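Local coordinates for sister chromatid cohesion protein PDS5 homolog C (PDB 7DE9) that binds monomethylated histone H3 tails through its tudor domain, and acts as a cohesin cofactor important for DNA repair by homologous recombination, at residues 18-22 and 46-52; 28-33 and 43-47. One frame throughout, in Å; residues are numbered along the deposited sequence.

Contact 1: residues 18-22 and 46-52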
loop_
_atom_site.group_PDB
_atom_site.type_symbol
_atom_site.label_atom_id
_atom_site.label_comp_id
_atom_site.label_asym_id
_atom_site.label_seq_id
_atom_site.Cartn_x
_atom_site.Cartn_y
_atom_site.Cartn_z
ATOM N N LYS A 18 0.408 1.379 -6.728
ATOM C CA LYS A 18 -1.021 1.616 -6.689
ATOM C C LYS A 18 -1.678 0.444 -5.976
ATOM O O LYS A 18 -1.398 -0.724 -6.262
ATOM C CB LYS A 18 -1.597 1.835 -8.088
ATOM C CG LYS A 18 -1.264 0.782 -9.114
ATOM C CD LYS A 18 -1.542 1.333 -10.507
ATOM C CE LYS A 18 -1.991 0.251 -11.472
ATOM N NZ LYS A 18 -2.265 0.810 -12.825
ATOM N N VAL A 19 -2.528 0.779 -5.016
ATOM C CA VAL A 19 -3.169 -0.204 -4.156
ATOM C C VAL A 19 -4.649 -0.285 -4.510
ATOM O O VAL A 19 -5.315 0.741 -4.668
ATOM C CB VAL A 19 -3.004 0.146 -2.658
ATOM C CG1 VAL A 19 -3.581 -0.947 -1.788
ATOM C CG2 VAL A 19 -1.532 0.374 -2.311
ATOM N N TRP A 20 -5.143 -1.509 -4.654
ATOM C CA TRP A 20 -6.539 -1.754 -4.992
ATOM C C TRP A 20 -7.437 -1.683 -3.757
ATOM O O TRP A 20 -7.249 -2.429 -2.796
ATOM C CB TRP A 20 -6.662 -3.120 -5.677
ATOM C CG TRP A 20 -8.040 -3.536 -6.031
ATOM C CD1 TRP A 20 -8.820 -4.430 -5.361
ATOM C CD2 TRP A 20 -8.805 -3.096 -7.158
ATOM N NE1 TRP A 20 -10.028 -4.567 -5.996
ATOM C CE2 TRP A 20 -10.046 -3.756 -7.102
ATOM C CE3 TRP A 20 -8.565 -2.198 -8.205
ATOM C CZ2 TRP A 20 -11.045 -3.552 -8.051
ATOM C CZ3 TRP A 20 -9.555 -1.997 -9.146
ATOM C CH2 TRP A 20 -10.782 -2.674 -9.064
ATOM N N TRP A 21 -8.408 -0.776 -3.782
ATOM C CA TRP A 21 -9.478 -0.747 -2.788
ATOM C C TRP A 21 -10.719 -1.355 -3.427
ATOM O O TRP A 21 -11.344 -0.734 -4.312
ATOM C CB TRP A 21 -9.775 0.672 -2.302
ATOM C CG TRP A 21 -8.691 1.300 -1.476
ATOM C CD1 TRP A 21 -7.354 1.029 -1.525
ATOM C CD2 TRP A 21 -8.863 2.301 -0.474
ATOM N NE1 TRP A 21 -6.683 1.813 -0.616
ATOM C CE2 TRP A 21 -7.590 2.600 0.045
ATOM C CE3 TRP A 21 -9.975 2.982 0.035
ATOM C CZ2 TRP A 21 -7.395 3.541 1.047
ATOM C CZ3 TRP A 21 -9.781 3.921 1.030
ATOM C CH2 TRP A 21 -8.500 4.193 1.527
ATOM N N PRO A 22 -11.049 -2.589 -3.012
ATOM C CA PRO A 22 -12.148 -3.371 -3.590
ATOM C C PRO A 22 -13.493 -2.663 -3.492
ATOM O O PRO A 22 -14.302 -2.756 -4.417
ATOM C CB PRO A 22 -12.147 -4.648 -2.748
ATOM C CG PRO A 22 -10.761 -4.775 -2.249
ATOM C CD PRO A 22 -10.257 -3.377 -2.050
ATOM N N TYR A 46 -0.578 7.803 0.729
ATOM C CA TYR A 46 -1.269 8.036 -0.536
ATOM C C TYR A 46 -1.192 9.477 -1.030
ATOM O O TYR A 46 -1.014 10.411 -0.244
ATOM C CB TYR A 46 -2.738 7.628 -0.409
ATOM C CG TYR A 46 -2.944 6.138 -0.269
ATOM C CD1 TYR A 46 -2.957 5.309 -1.389
ATOM C CD2 TYR A 46 -3.123 5.554 0.983
ATOM C CE1 TYR A 46 -3.139 3.944 -1.271
ATOM C CE2 TYR A 46 -3.306 4.185 1.114
ATOM C CZ TYR A 46 -3.318 3.386 -0.017
ATOM O OH TYR A 46 -3.502 2.027 0.104
ATOM N N ASP A 47 -1.337 9.630 -2.345
ATOM C CA ASP A 47 -1.436 10.924 -3.013
ATOM C C ASP A 47 -2.387 11.892 -2.327
ATOM O O ASP A 47 -2.112 13.087 -2.218
ATOM C CB ASP A 47 -1.909 10.733 -4.458
ATOM C CG ASP A 47 -0.773 10.500 -5.422
ATOM O OD1 ASP A 47 0.383 10.796 -5.061
ATOM O OD2 ASP A 47 -1.041 10.026 -6.547
ATOM N N ASP A 48 -3.524 11.374 -1.880
ATOM C CA ASP A 48 -4.597 12.233 -1.403
ATOM C C ASP A 48 -4.543 12.474 0.106
ATOM O O ASP A 48 -5.473 13.035 0.685
ATOM C CB ASP A 48 -5.951 11.641 -1.794
ATOM C CG ASP A 48 -6.153 10.234 -1.278
ATOM O OD1 ASP A 48 -5.382 9.792 -0.399
ATOM O OD2 ASP A 48 -7.092 9.565 -1.757
ATOM N N GLY A 49 -3.462 12.035 0.740
ATOM C CA GLY A 49 -3.250 12.316 2.146
ATOM C C GLY A 49 -3.627 11.190 3.083
ATOM O O GLY A 49 -3.353 11.258 4.284
ATOM N N ASP A 50 -4.269 10.160 2.545
ATOM C CA ASP A 50 -4.579 8.969 3.323
ATOM C C ASP A 50 -3.302 8.205 3.633
ATOM O O ASP A 50 -2.310 8.343 2.925
ATOM C CB ASP A 50 -5.563 8.071 2.575
ATOM C CG ASP A 50 -6.995 8.524 2.729
ATOM O OD1 ASP A 50 -7.216 9.589 3.343
ATOM O OD2 ASP A 50 -7.904 7.817 2.239
ATOM N N GLN A 51 -3.325 7.422 4.709
ATOM C CA GLN A 51 -2.229 6.509 5.045
ATOM C C GLN A 51 -2.801 5.156 5.441
ATOM O O GLN A 51 -3.872 5.080 6.046
ATOM C CB GLN A 51 -1.371 7.061 6.185
ATOM C CG GLN A 51 -0.817 8.451 5.927
ATOM C CD GLN A 51 -0.185 9.073 7.158
ATOM O OE1 GLN A 51 -0.845 9.264 8.179
ATOM N NE2 GLN A 51 1.099 9.402 7.061
ATOM N N GLU A 52 -2.097 4.087 5.099
ATOM C CA GLU A 52 -2.535 2.753 5.501
ATOM C C GLU A 52 -1.339 1.931 5.941
ATOM O O GLU A 52 -0.282 1.993 5.324
ATOM C CB GLU A 52 -3.270 2.030 4.364
ATOM C CG GLU A 52 -4.742 2.399 4.208
ATOM C CD GLU A 52 -5.453 1.554 3.158
ATOM O OE1 GLU A 52 -4.827 1.230 2.123
ATOM O OE2 GLU A 52 -6.636 1.209 3.373
#

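Contact 2: residues 28-33 and 43-47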
loop_
_atom_site.group_PDB
_atom_site.type_symbol
_atom_site.label_atom_id
_atom_site.label_comp_id
_atom_site.label_asym_id
_atom_site.label_seq_id
_atom_site.Cartn_x
_atom_site.Cartn_y
_atom_site.Cartn_z
ATOM N N TYR A 28 -5.524 3.336 -5.953
ATOM C CA TYR A 28 -5.069 4.618 -5.426
ATOM C C TYR A 28 -3.556 4.616 -5.336
ATOM O O TYR A 28 -2.952 3.624 -4.927
ATOM C CB TYR A 28 -5.691 4.913 -4.061
ATOM C CG TYR A 28 -7.195 5.003 -4.123
ATOM C CD1 TYR A 28 -7.814 6.020 -4.831
ATOM C CD2 TYR A 28 -7.995 4.070 -3.487
ATOM C CE1 TYR A 28 -9.177 6.107 -4.895
ATOM C CE2 TYR A 28 -9.369 4.151 -3.541
ATOM C CZ TYR A 28 -9.952 5.171 -4.255
ATOM O OH TYR A 28 -11.313 5.268 -4.319
ATOM N N LYS A 29 -2.955 5.732 -5.736
ATOM C CA LYS A 29 -1.504 5.842 -5.829
ATOM C C LYS A 29 -0.871 6.328 -4.532
ATOM O O LYS A 29 -1.387 7.224 -3.864
ATOM C CB LYS A 29 -1.118 6.782 -6.977
ATOM C CG LYS A 29 -1.536 6.279 -8.350
ATOM C CD LYS A 29 -0.726 6.916 -9.471
ATOM C CE LYS A 29 -1.199 8.325 -9.790
ATOM N NZ LYS A 29 -0.592 8.831 -11.054
ATOM N N GLY A 30 0.260 5.731 -4.186
ATOM C CA GLY A 30 0.969 6.120 -2.987
ATOM C C GLY A 30 2.421 5.707 -3.048
ATOM O O GLY A 30 2.888 5.155 -4.040
ATOM N N VAL A 31 3.145 5.999 -1.981
ATOM C CA VAL A 31 4.523 5.561 -1.862
ATOM C C VAL A 31 4.675 4.688 -0.615
ATOM O O VAL A 31 4.033 4.928 0.417
ATOM C CB VAL A 31 5.493 6.761 -1.809
ATOM C CG1 VAL A 31 5.264 7.593 -0.555
ATOM C CG2 VAL A 31 6.933 6.288 -1.870
ATOM N N VAL A 32 5.505 3.656 -0.719
ATOM C CA VAL A 32 5.839 2.829 0.431
ATOM C C VAL A 32 6.932 3.515 1.237
ATOM O O VAL A 32 8.082 3.603 0.794
ATOM C CB VAL A 32 6.304 1.435 0.005
ATOM C CG1 VAL A 32 6.546 0.561 1.222
ATOM C CG2 VAL A 32 5.275 0.811 -0.916
ATOM N N GLU A 33 6.572 4.007 2.419
ATOM C CA GLU A 33 7.498 4.783 3.232
ATOM C C GLU A 33 8.334 3.938 4.196
ATOM O O GLU A 33 9.461 4.301 4.521
ATOM C CB GLU A 33 6.738 5.848 4.021
ATOM C CG GLU A 33 7.650 6.908 4.613
ATOM C CD GLU A 33 7.391 7.152 6.081
ATOM O OE1 GLU A 33 6.209 7.283 6.465
ATOM O OE2 GLU A 33 8.372 7.204 6.854
ATOM N N LEU A 43 4.007 0.641 5.342
ATOM C CA LEU A 43 3.297 1.896 5.517
ATOM C C LEU A 43 3.179 2.568 4.164
ATOM O O LEU A 43 4.185 2.883 3.543
ATOM C CB LEU A 43 4.020 2.806 6.508
ATOM C CG LEU A 43 3.452 4.211 6.708
ATOM C CD1 LEU A 43 2.026 4.164 7.217
ATOM C CD2 LEU A 43 4.324 4.983 7.671
ATOM N N VAL A 44 1.953 2.762 3.701
ATOM C CA VAL A 44 1.716 3.423 2.421
ATOM C C VAL A 44 1.123 4.807 2.650
ATOM O O VAL A 44 0.100 4.961 3.338
ATOM C CB VAL A 44 0.781 2.595 1.514
ATOM C CG1 VAL A 44 0.467 3.343 0.221
ATOM C CG2 VAL A 44 1.414 1.247 1.205
ATOM N N ILE A 45 1.789 5.816 2.093
ATOM C CA ILE A 45 1.281 7.182 2.149
ATOM C C ILE A 45 0.720 7.515 0.783
ATOM O O ILE A 45 1.445 7.504 -0.206
ATOM C CB ILE A 45 2.367 8.206 2.547
ATOM C CG1 ILE A 45 2.626 8.166 4.054
ATOM C CG2 ILE A 45 1.928 9.620 2.192
ATOM C CD1 ILE A 45 3.443 7.017 4.511
ATOM N N TYR A 46 -0.578 7.803 0.729
ATOM C CA TYR A 46 -1.269 8.036 -0.536
ATOM C C TYR A 46 -1.192 9.477 -1.030
ATOM O O TYR A 46 -1.014 10.411 -0.244
ATOM C CB TYR A 46 -2.738 7.628 -0.409
ATOM C CG TYR A 46 -2.944 6.138 -0.269
ATOM C CD1 TYR A 46 -2.957 5.309 -1.389
ATOM C CD2 TYR A 46 -3.123 5.554 0.983
ATOM C CE1 TYR A 46 -3.139 3.944 -1.271
ATOM C CE2 TYR A 46 -3.306 4.185 1.114
ATOM C CZ TYR A 46 -3.318 3.386 -0.017
ATOM O OH TYR A 46 -3.502 2.027 0.104
ATOM N N ASP A 47 -1.337 9.630 -2.345
ATOM C CA ASP A 47 -1.436 10.924 -3.013
ATOM C C ASP A 47 -2.387 11.892 -2.327
ATOM O O ASP A 47 -2.112 13.087 -2.218
ATOM C CB ASP A 47 -1.909 10.733 -4.458
ATOM C CG ASP A 47 -0.773 10.500 -5.422
ATOM O OD1 ASP A 47 0.383 10.796 -5.061
ATOM O OD2 ASP A 47 -1.041 10.026 -6.547
#

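Contact 1: residues 18-22 and 46-52
This is a side-chain contact across the open end of the tudor barrel, where strand 16-21 faces the turn linking strands 41-46 and 51-54; aromatic packing joins them. W21 turns its edge toward the face of Y46 in an offset T-shaped pair, the five-membered ring of W21 and the Y46 ring having centroids 5.6 Å apart and planes at 88°. V19, two residues earlier on the strand, packs on the same tyrosine, V19 CB lying 4.0 Å from Y46 CE1. Within residues 46-52, Y46 OH donates to E52 OE1 at 2.5 Å. A type I turn, Y46 to G49, and an Asx turn, with D50 N donating to D48 OD1 at 3.2 Å, carry the chain round so that D50 approaches the indole, D50 OD2 being 3.7 Å from W21 CH2. At phi 99° a CB on residue 49 would jam against the carbonyl O of D48, which calls for glycine. With Y28, edge-to-face with W21, these residues line the histone peptide site: D50 hydrogen-bonds a modified side chain of the bound peptide, on which W21 and Y46 pack, and E52 salt-bridges a basic one. Aromatic walls edged with carboxylates are consistent with reading a monomethylated lysine, which still has N-H to donate.

Contact 2: residues 28-33 and 43-47
L43 opens the antiparallel pairing of strands 26-36 and 41-46, a beta hairpin of the tudor barrel: its O accepts from E33 N at 2.9 Å, while L43 CD2 lies 3.2 Å from E33 OE1. V44 faces V32 as a non-hydrogen-bonded pair, their CG2 atoms 4.4 Å apart, on the barrel's inner side, where both also meet I17. I45 and V31 form the hydrogen-bonded pair, V31 N to I45 O and I45 N to V31 O both 2.9 Å, with their side chains on the opposite face. Y46 crosses G30 at a CA-CA distance of only 3.8 Å; a CB on G30 would clash with I45 O and V44 CG1, so glycine permits this close approach. The Y46 ring meets Y28, Y28 CB lying 3.8 Å from Y46 CD1. D47 closes the ladder, its N donating to K29 O at 2.8 Å. Backbone bonding therefore holds the hairpin, leaving V32 and V44 for the interior and Y28 and Y46 for the peptide site.

Overall arrangement
Contact 2 is the backbone framework, contact 1 the side-chain assembly at its end. Residues 28-33 and 43-47 are neighbouring strands in the sheet, whereas 18-22 and 46-52 lie on strands separated by both of them and meet through the curl of the barrel. Y46 and D47 belong to both contacts, and backbone hydrogen bonds from V19 N to Y28 O and from V44 N to E52 O tie the four strands together. Contact 1 is largely buried, yet mixes aromatic rings with acids, D50 and E52, that engage the bound peptide. Contact 2 is split: V32, V44 and Y46 turn inward, while V31 and I45 occupy the more exposed face.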